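Local coordinates for HTH-type transcriptional regulator LysG (Mycobacterium tuberculosis, PDB 3ISP), which binds DNA as a homodimeric LysR-family transcription factor that probably activates expression of the exporter LysE and represses its own gene, at residues A[100-105]-A[161-166]; A[106-111]-A[241-246]; A[127-132]-A[145-150]. All coordinates share one frame; numbering follows the deposited sequence.

All three contacts lie in the LysR substrate-binding domain, where they join helix ends and strands round one mixed sheet. Interactions 1 and 2 share helix 103-107, and their centres are about 7 Å apart. They are joined by the packing of D104 on P241 and by a probable hydrogen bond from E242 N to R164 O. Interaction 3 lies about 11 Å from interaction 1, centre to centre, across neighbouring strands 95-101 and 143-146, and about 17 Å from interaction 2, where V145 meets W109 and F110. As in relatives, the effector would be expected between the two lobes of this periplasmic-binding-protein-like domain, and the start of helix 103-107 may lie near that cleft.

Interaction 1 (A[100-105]-A[161-166]); sequences AVNADS and GEMRYL
D104 meets Y165 and M163 where the first turn of helix 103-107 faces strand 155-169 in the mixed sheet of the LysR substrate-binding domain, whose fold is that of the periplasmic binding proteins. It is a worked example of how one short acid can serve a polar and an apolar neighbour at once. Its CB lies against the thioether, 3.8 Å from M163 CE and 3.9 Å from M163 SD. From there CG stands anti to the carbonyl carbon and beside the backbone N (chi1 -75°), which brings the carboxylate to the edge of the Y165 ring; D104 CG lies in the ring plane, 3.9 Å from Y165 CE1. At the tip, the model has a hydrogen bond from Y165 OH to D104 OD2 at 2.5 Å, a doubtful length because the hydroxyl sits too near a neighbour. The carboxylate and ring planes are turned 53° apart.

M163 reaches the helix start with CG anti to the backbone N. A bend at chi3 (45°) swings CE toward N102, whose OD1 it approaches tip to tip at 4.0 Å. N102 is the N-cap residue, and its ND2 gives a weak bond to S105 OG.

Chemically, a place in the first turn of a helix may ease the charge of the D104 carboxylate, and the phenol would add to this if its bond is real. M163, with P241 and L292 beyond the two segments, gives the polar pair an apolar flank beside a strand lying between 255-271 and 238-241.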
loop_
_atom_site.group_PDB
_atom_site.type_symbol
_atom_site.label_atom_id
_atom_site.label_comp_id
_atom_site.label_asym_id
_atom_site.label_seq_id
_atom_site.Cartn_x
_atom_site.Cartn_y
_atom_site.Cartn_z
ATOM N N ALA A 100 -3.442 22.804 -2.488
ATOM C CA ALA A 100 -2.605 21.870 -3.214
ATOM C C ALA A 100 -2.309 22.391 -4.634
ATOM O O ALA A 100 -3.154 23.044 -5.249
ATOM C CB ALA A 100 -3.283 20.511 -3.259
ATOM N N VAL A 101 -1.108 22.112 -5.146
ATOM C CA VAL A 101 -0.730 22.494 -6.511
ATOM C C VAL A 101 0.220 21.480 -7.158
ATOM O O VAL A 101 1.284 21.211 -6.618
ATOM C CB VAL A 101 -0.022 23.860 -6.533
ATOM C CG1 VAL A 101 0.342 24.244 -7.946
ATOM C CG2 VAL A 101 -0.900 24.928 -5.917
ATOM N N ASN A 102 -0.156 20.928 -8.313
ATOM C CA ASN A 102 0.724 20.025 -9.056
ATOM C C ASN A 102 2.021 20.710 -9.475
ATOM O O ASN A 102 2.018 21.885 -9.856
ATOM C CB ASN A 102 0.026 19.418 -10.273
ATOM C CG ASN A 102 -0.327 20.455 -11.331
ATOM O OD1 ASN A 102 -0.150 20.231 -12.526
ATOM N ND2 ASN A 102 -0.835 21.593 -10.893
ATOM N N ALA A 103 3.124 19.960 -9.409
ATOM C CA ALA A 103 4.477 20.487 -9.620
ATOM C C ALA A 103 4.609 21.347 -10.867
ATOM O O ALA A 103 5.177 22.427 -10.826
ATOM C CB ALA A 103 5.483 19.339 -9.669
ATOM N N ASP A 104 4.092 20.839 -11.978
ATOM C CA ASP A 104 4.143 21.533 -13.260
ATOM C C ASP A 104 3.419 22.887 -13.272
ATOM O O ASP A 104 3.823 23.800 -13.992
ATOM C CB ASP A 104 3.614 20.625 -14.371
ATOM C CG ASP A 104 4.602 19.539 -14.747
ATOM O OD1 ASP A 104 5.810 19.711 -14.444
ATOM O OD2 ASP A 104 4.171 18.522 -15.344
ATOM N N SER A 105 2.368 23.032 -12.473
ATOM C CA SER A 105 1.700 24.329 -12.398
ATOM C C SER A 105 2.477 25.332 -11.570
ATOM O O SER A 105 2.490 26.521 -11.886
ATOM C CB SER A 105 0.273 24.205 -11.869
ATOM O OG SER A 105 -0.539 23.443 -12.751
ATOM N N GLY A 161 -8.267 25.564 -18.063
ATOM C CA GLY A 161 -7.641 25.469 -19.368
ATOM C C GLY A 161 -6.846 24.177 -19.489
ATOM O O GLY A 161 -6.921 23.307 -18.640
ATOM N N GLU A 162 -6.071 24.038 -20.553
ATOM C CA GLU A 162 -5.176 22.887 -20.669
ATOM C C GLU A 162 -3.710 23.315 -20.735
ATOM O O GLU A 162 -3.387 24.386 -21.267
ATOM C CB GLU A 162 -5.546 22.046 -21.886
ATOM C CG GLU A 162 -6.988 21.614 -21.893
ATOM C CD GLU A 162 -7.344 20.829 -23.137
ATOM O OE1 GLU A 162 -6.550 20.869 -24.115
ATOM O OE2 GLU A 162 -8.422 20.181 -23.131
ATOM N N MET A 163 -2.840 22.485 -20.163
ATOM C CA MET A 163 -1.386 22.699 -20.207
ATOM C C MET A 163 -0.830 21.830 -21.331
ATOM O O MET A 163 -1.183 20.659 -21.431
ATOM C CB MET A 163 -0.749 22.333 -18.850
ATOM C CG MET A 163 0.784 22.298 -18.810
ATOM S SD MET A 163 1.477 22.301 -17.135
ATOM C CE MET A 163 0.408 21.107 -16.373
ATOM N N ARG A 164 -0.004 22.394 -22.201
ATOM C CA ARG A 164 0.586 21.576 -23.260
ATOM C C ARG A 164 1.956 21.014 -22.880
ATOM O O ARG A 164 2.790 21.719 -22.306
ATOM C CB ARG A 164 0.696 22.335 -24.580
ATOM C CG ARG A 164 1.356 21.503 -25.658
ATOM C CD ARG A 164 0.996 21.977 -27.048
ATOM N NE ARG A 164 -0.440 21.978 -27.263
ATOM C CZ ARG A 164 -1.061 22.764 -28.132
ATOM N NH1 ARG A 164 -0.368 23.616 -28.865
ATOM N NH2 ARG A 164 -2.378 22.707 -28.255
ATOM N N TYR A 165 2.180 19.747 -23.213
ATOM C CA TYR A 165 3.447 19.078 -22.929
ATOM C C TYR A 165 4.190 18.682 -24.209
ATOM O O TYR A 165 3.667 17.907 -25.013
ATOM C CB TYR A 165 3.202 17.829 -22.083
ATOM C CG TYR A 165 2.907 18.114 -20.634
ATOM C CD1 TYR A 165 3.927 18.169 -19.702
ATOM C CD2 TYR A 165 1.604 18.312 -20.194
ATOM C CE1 TYR A 165 3.669 18.423 -18.381
ATOM C CE2 TYR A 165 1.338 18.573 -18.870
ATOM C CZ TYR A 165 2.373 18.630 -17.967
ATOM O OH TYR A 165 2.122 18.895 -16.640
ATOM N N LEU A 166 5.408 19.203 -24.381
ATOM C CA LEU A 166 6.255 18.894 -25.543
ATOM C C LEU A 166 7.267 17.829 -25.181
ATOM O O LEU A 166 7.917 17.935 -24.150
ATOM C CB LEU A 166 7.001 20.144 -25.998
ATOM C CG LEU A 166 6.057 21.327 -26.194
ATOM C CD1 LEU A 166 6.782 22.607 -26.575
ATOM C CD2 LEU A 166 5.038 20.948 -27.247
#

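Interaction 2 (A[106-111]-A[241-246]); sequences MATWFS and PEKLAA
T108 inserts its methyl between L244 and K243; no hydrogen bond joins the segments, which meet by van der Waals packing. The threonine conformation sorts its two branches. OG1 occupies the crowded position between the backbone N and the carbonyl carbon (chi1 58°) and bonds to D104 O one turn back, while CG2 lies beside the N and faces the helix that begins at 242. There CG2 comes within 3.4 Å of L244 CD1 and 3.9 Å of P241 CB, the leucine and threonine side chains crossing at about a right angle.

K243 slides past T108 in the opposite direction. Its chain leaves anti to the backbone N and stays extended as far as CE, laying CD 3.4 Å from T108 CB. A107 adds its CB, 4.0 Å from L244 CD2.

P241 is the N-cap residue of helix 242-251, and its carbonyl receives both L244 N and A245 N. Through A107 and T108 meeting K243 and L244, the end of helix 103-107, which follows strand 95-101 in the substrate-binding domain, rests against the start of helix 242-251. The W109 ring packs on L160 of strand 155-169 and on helix 276-288, while A107 and M106 also touch E225 of the second subunit.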
loop_
_atom_site.group_PDB
_atom_site.type_symbol
_atom_site.label_atom_id
_atom_site.label_comp_id
_atom_site.label_asym_id
_atom_site.label_seq_id
_atom_site.Cartn_x
_atom_site.Cartn_y
_atom_site.Cartn_z
ATOM N N MET A 106 3.117 24.862 -10.504
ATOM C CA MET A 106 3.840 25.772 -9.625
ATOM C C MET A 106 5.049 26.368 -10.341
ATOM O O MET A 106 5.416 27.512 -10.107
ATOM C CB MET A 106 4.261 25.083 -8.316
ATOM C CG MET A 106 5.171 25.934 -7.421
ATOM S SD MET A 106 4.436 27.474 -6.814
ATOM C CE MET A 106 3.175 26.812 -5.793
ATOM N N ALA A 107 5.659 25.596 -11.225
ATOM C CA ALA A 107 6.852 26.069 -11.906
ATOM C C ALA A 107 6.515 27.007 -13.057
ATOM O O ALA A 107 7.365 27.770 -13.520
ATOM C CB ALA A 107 7.683 24.904 -12.400
ATOM N N THR A 108 5.283 26.946 -13.534
ATOM C CA THR A 108 4.920 27.770 -14.668
ATOM C C THR A 108 3.966 28.883 -14.260
ATOM O O THR A 108 4.380 29.894 -13.697
ATOM C CB THR A 108 4.342 26.934 -15.808
ATOM O OG1 THR A 108 3.195 26.218 -15.343
ATOM C CG2 THR A 108 5.371 25.934 -16.291
ATOM N N TRP A 109 2.680 28.684 -14.500
ATOM C CA TRP A 109 1.726 29.767 -14.337
ATOM C C TRP A 109 1.367 30.135 -12.903
ATOM O O TRP A 109 1.195 31.320 -12.613
ATOM C CB TRP A 109 0.474 29.475 -15.141
ATOM C CG TRP A 109 -0.259 28.271 -14.698
ATOM C CD1 TRP A 109 -0.087 26.987 -15.131
ATOM C CD2 TRP A 109 -1.319 28.235 -13.740
ATOM N NE1 TRP A 109 -0.971 26.147 -14.485
ATOM C CE2 TRP A 109 -1.739 26.890 -13.630
ATOM C CE3 TRP A 109 -1.953 29.208 -12.963
ATOM C CZ2 TRP A 109 -2.760 26.502 -12.781
ATOM C CZ3 TRP A 109 -2.961 28.822 -12.125
ATOM C CH2 TRP A 109 -3.359 27.478 -12.036
ATOM N N PHE A 110 1.270 29.151 -12.003
ATOM C CA PHE A 110 0.704 29.406 -10.670
ATOM C C PHE A 110 1.429 30.493 -9.881
ATOM O O PHE A 110 0.829 31.201 -9.081
ATOM C CB PHE A 110 0.635 28.127 -9.841
ATOM C CG PHE A 110 -0.252 28.234 -8.623
ATOM C CD1 PHE A 110 -1.563 27.816 -8.668
ATOM C CD2 PHE A 110 0.235 28.741 -7.432
ATOM C CE1 PHE A 110 -2.369 27.914 -7.549
ATOM C CE2 PHE A 110 -0.569 28.832 -6.315
ATOM C CZ PHE A 110 -1.867 28.425 -6.374
ATOM N N SER A 111 2.728 30.602 -10.097
ATOM C CA SER A 111 3.536 31.623 -9.456
ATOM C C SER A 111 2.815 32.963 -9.319
ATOM O O SER A 111 2.975 33.659 -8.325
ATOM C CB SER A 111 4.809 31.822 -10.264
ATOM O OG SER A 111 5.460 33.001 -9.851
ATOM N N PRO A 241 6.219 20.930 -19.590
ATOM C CA PRO A 241 5.260 22.009 -19.820
ATOM C C PRO A 241 5.882 22.958 -20.820
ATOM O O PRO A 241 7.022 23.353 -20.628
ATOM C CB PRO A 241 5.158 22.685 -18.454
ATOM C CG PRO A 241 5.486 21.612 -17.493
ATOM C CD PRO A 241 6.536 20.760 -18.166
ATOM N N GLU A 242 5.157 23.305 -21.874
ATOM C CA GLU A 242 5.704 24.194 -22.883
ATOM C C GLU A 242 6.275 25.484 -22.321
ATOM O O GLU A 242 7.307 25.934 -22.786
ATOM C CB GLU A 242 4.690 24.505 -23.976
ATOM C CG GLU A 242 5.237 25.431 -25.030
ATOM C CD GLU A 242 4.170 25.932 -25.967
ATOM O OE1 GLU A 242 3.455 25.087 -26.538
ATOM O OE2 GLU A 242 4.055 27.167 -26.131
ATOM N N LYS A 243 5.627 26.089 -21.334
ATOM C CA LYS A 243 6.162 27.325 -20.762
ATOM C C LYS A 243 7.637 27.152 -20.380
ATOM O O LYS A 243 8.438 28.087 -20.491
ATOM C CB LYS A 243 5.360 27.774 -19.538
ATOM C CG LYS A 243 5.661 29.216 -19.106
ATOM C CD LYS A 243 4.938 29.609 -17.821
ATOM C CE LYS A 243 5.011 31.115 -17.559
ATOM N NZ LYS A 243 6.409 31.644 -17.460
ATOM N N LEU A 244 7.978 25.944 -19.933
ATOM C CA LEU A 244 9.315 25.603 -19.445
ATOM C C LEU A 244 10.305 25.230 -20.556
ATOM O O LEU A 244 11.517 25.387 -20.394
ATOM C CB LEU A 244 9.213 24.441 -18.453
ATOM C CG LEU A 244 9.243 24.730 -16.956
ATOM C CD1 LEU A 244 8.779 26.142 -16.661
ATOM C CD2 LEU A 244 8.428 23.698 -16.181
ATOM N N ALA A 245 9.786 24.713 -21.669
ATOM C CA ALA A 245 10.617 24.332 -22.811
ATOM C C ALA A 245 10.866 25.536 -23.700
ATOM O O ALA A 245 11.832 25.566 -24.455
ATOM C CB ALA A 245 9.947 23.233 -23.612
ATOM N N ALA A 246 9.983 26.523 -23.601
ATOM C CA ALA A 246 10.036 27.698 -24.453
ATOM C C ALA A 246 11.432 28.277 -24.466
ATOM O O ALA A 246 11.950 28.630 -25.517
ATOM C CB ALA A 246 9.042 28.743 -23.977
#

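Interaction 3 (A[127-132]-A[145-150]); sequences EDQDHS and VTTERN
Q129 and T146 bring their CA atoms to 5.3 Å where the first turn of helix 129-137 passes the end of strand 143-146, from which the chain runs on into a loop. The helix start is capped by D128, whose OD1 is met nearly along its C-O axis by H131 N (2.9 Å, 168°). This is an N-cap bond in its classic form.

Q129 carries most of the side-chain contact. Its CG, anti to the backbone N (chi1 -153°), lies 3.4 Å from T146 OG1, and the extended chain then crosses T147 and E148 at about right angles. The terminal amide is probably turned over in the model, so which of its atoms faces T147 OG1 remains unsettled. T146 makes fuller use of its hydroxyl: OG1 stands anti to the backbone N and accepts from E148 N (3.0 Å, 147°) in an ST turn. One water links this hydroxyl to Q129 O, which accepts from the water at 2.9 Å. The other links V145 O, at 2.6 Å, and weakly E127 O, backbone to backbone. S132 points toward the strand and sets OG 3.8 Å from T146 CB. Its single proton may go to either D128 O or Q129 O. The acidic groups of D130 and E148 come no nearer than 5.4 Å, between OD1 and OE1, a like-charge pair whose repulsion is probably modest.

The helix belongs to a beta-alpha-beta crossover that leads from strand 120-126 to the parallel strand 143-146, with strand 95-101 lying between them. Beyond the crossover, strand 255-271 flanks the loop, where Q269 NE2 bonds to the carbonyls of E148 and N150.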
loop_
_atom_site.group_PDB
_atom_site.type_symbol
_atom_site.label_atom_id
_atom_site.label_comp_id
_atom_site.label_asym_id
_atom_site.label_seq_id
_atom_site.Cartn_x
_atom_site.Cartn_y
_atom_site.Cartn_z
ATOM N N GLU A 127 1.522 18.604 -4.703
ATOM C CA GLU A 127 0.967 17.271 -4.695
ATOM C C GLU A 127 0.474 16.904 -6.085
ATOM O O GLU A 127 0.051 17.768 -6.852
ATOM C CB GLU A 127 -0.189 17.186 -3.692
ATOM C CG GLU A 127 0.153 17.676 -2.288
ATOM C CD GLU A 127 1.233 16.849 -1.590
ATOM O OE1 GLU A 127 1.752 15.881 -2.200
ATOM O OE2 GLU A 127 1.566 17.174 -0.426
ATOM N N ASP A 128 0.532 15.621 -6.414
ATOM C CA ASP A 128 -0.018 15.175 -7.680
ATOM C C ASP A 128 -1.546 15.069 -7.583
ATOM O O ASP A 128 -2.150 15.520 -6.604
ATOM C CB ASP A 128 0.633 13.862 -8.168
ATOM C CG ASP A 128 0.422 12.671 -7.208
ATOM O OD1 ASP A 128 -0.548 12.639 -6.404
ATOM O OD2 ASP A 128 1.244 11.734 -7.287
ATOM N N GLN A 129 -2.160 14.482 -8.604
ATOM C CA GLN A 129 -3.603 14.354 -8.663
ATOM C C GLN A 129 -4.135 13.642 -7.441
ATOM O O GLN A 129 -5.032 14.144 -6.757
ATOM C CB GLN A 129 -3.998 13.566 -9.904
ATOM C CG GLN A 129 -5.368 13.886 -10.426
ATOM C CD GLN A 129 -5.949 12.745 -11.228
ATOM O OE1 GLN A 129 -6.076 11.626 -10.730
ATOM N NE2 GLN A 129 -6.309 13.019 -12.480
ATOM N N ASP A 130 -3.593 12.460 -7.168
ATOM C CA ASP A 130 -4.134 11.643 -6.089
ATOM C C ASP A 130 -3.886 12.265 -4.722
ATOM O O ASP A 130 -4.806 12.414 -3.930
ATOM C CB ASP A 130 -3.614 10.210 -6.159
ATOM C CG ASP A 130 -4.232 9.427 -7.299
ATOM O OD1 ASP A 130 -5.091 9.985 -8.018
ATOM O OD2 ASP A 130 -3.860 8.249 -7.481
ATOM N N HIS A 131 -2.645 12.645 -4.456
ATOM C CA HIS A 131 -2.317 13.253 -3.179
ATOM C C HIS A 131 -3.208 14.456 -2.849
ATOM O O HIS A 131 -3.635 14.618 -1.698
ATOM C CB HIS A 131 -0.845 13.656 -3.134
ATOM C CG HIS A 131 0.106 12.496 -3.106
ATOM N ND1 HIS A 131 0.196 11.630 -2.034
ATOM C CD2 HIS A 131 1.028 12.077 -4.007
ATOM C CE1 HIS A 131 1.121 10.721 -2.284
ATOM N NE2 HIS A 131 1.641 10.970 -3.474
ATOM N N SER A 132 -3.490 15.293 -3.850
ATOM C CA SER A 132 -4.281 16.512 -3.629
ATOM C C SER A 132 -5.766 16.233 -3.372
ATOM O O SER A 132 -6.382 16.881 -2.531
ATOM C CB SER A 132 -4.096 17.520 -4.773
ATOM O OG SER A 132 -4.773 17.111 -5.943
ATOM N N VAL A 145 -5.179 22.878 -7.448
ATOM C CA VAL A 145 -5.018 22.699 -8.881
ATOM C C VAL A 145 -4.741 21.209 -9.121
ATOM O O VAL A 145 -3.783 20.666 -8.599
ATOM C CB VAL A 145 -3.878 23.572 -9.434
ATOM C CG1 VAL A 145 -3.653 23.295 -10.904
ATOM C CG2 VAL A 145 -4.184 25.045 -9.207
ATOM N N THR A 146 -5.600 20.547 -9.888
ATOM C CA THR A 146 -5.510 19.106 -10.072
ATOM C C THR A 146 -5.874 18.730 -11.498
ATOM O O THR A 146 -6.523 19.496 -12.194
ATOM C CB THR A 146 -6.478 18.367 -9.126
ATOM O OG1 THR A 146 -6.488 16.964 -9.432
ATOM C CG2 THR A 146 -7.890 18.913 -9.283
ATOM N N THR A 147 -5.457 17.549 -11.939
ATOM C CA THR A 147 -5.778 17.109 -13.293
ATOM C C THR A 147 -7.126 16.440 -13.257
ATOM O O THR A 147 -7.589 15.908 -14.262
ATOM C CB THR A 147 -4.739 16.111 -13.868
ATOM O OG1 THR A 147 -4.598 14.981 -12.992
ATOM C CG2 THR A 147 -3.370 16.790 -14.088
ATOM N N GLU A 148 -7.745 16.482 -12.081
ATOM C CA GLU A 148 -9.004 15.801 -11.821
ATOM C C GLU A 148 -10.210 16.621 -12.212
ATOM O O GLU A 148 -10.506 17.635 -11.583
ATOM C CB GLU A 148 -9.126 15.489 -10.333
ATOM C CG GLU A 148 -10.392 14.735 -9.980
ATOM C CD GLU A 148 -10.310 13.285 -10.399
ATOM O OE1 GLU A 148 -9.413 12.569 -9.881
ATOM O OE2 GLU A 148 -11.132 12.868 -11.248
ATOM N N ARG A 149 -10.934 16.154 -13.221
ATOM C CA ARG A 149 -12.184 16.791 -13.619
ATOM C C ARG A 149 -13.349 16.509 -12.655
ATOM O O ARG A 149 -14.186 17.381 -12.416
ATOM C CB ARG A 149 -12.562 16.375 -15.043
ATOM C CG ARG A 149 -13.976 16.714 -15.421
ATOM C CD ARG A 149 -14.307 16.263 -16.826
ATOM N NE ARG A 149 -13.923 17.267 -17.811
ATOM C CZ ARG A 149 -14.522 17.425 -18.987
ATOM N NH1 ARG A 149 -15.546 16.643 -19.318
ATOM N NH2 ARG A 149 -14.107 18.371 -19.825
ATOM N N ASN A 150 -13.410 15.296 -12.111
ATOM C CA ASN A 150 -14.537 14.908 -11.254
ATOM C C ASN A 150 -14.530 15.643 -9.919
ATOM O O ASN A 150 -13.497 15.741 -9.270
ATOM C CB ASN A 150 -14.575 13.388 -11.025
ATOM C CG ASN A 150 -15.041 12.607 -12.262
ATOM O OD1 ASN A 150 -15.569 13.177 -13.236
ATOM N ND2 ASN A 150 -14.850 11.288 -12.221
HETATM O O HOH W 1 -2.973 18.164 -8.439
HETATM O O HOH W 2 -7.399 15.597 -7.568
#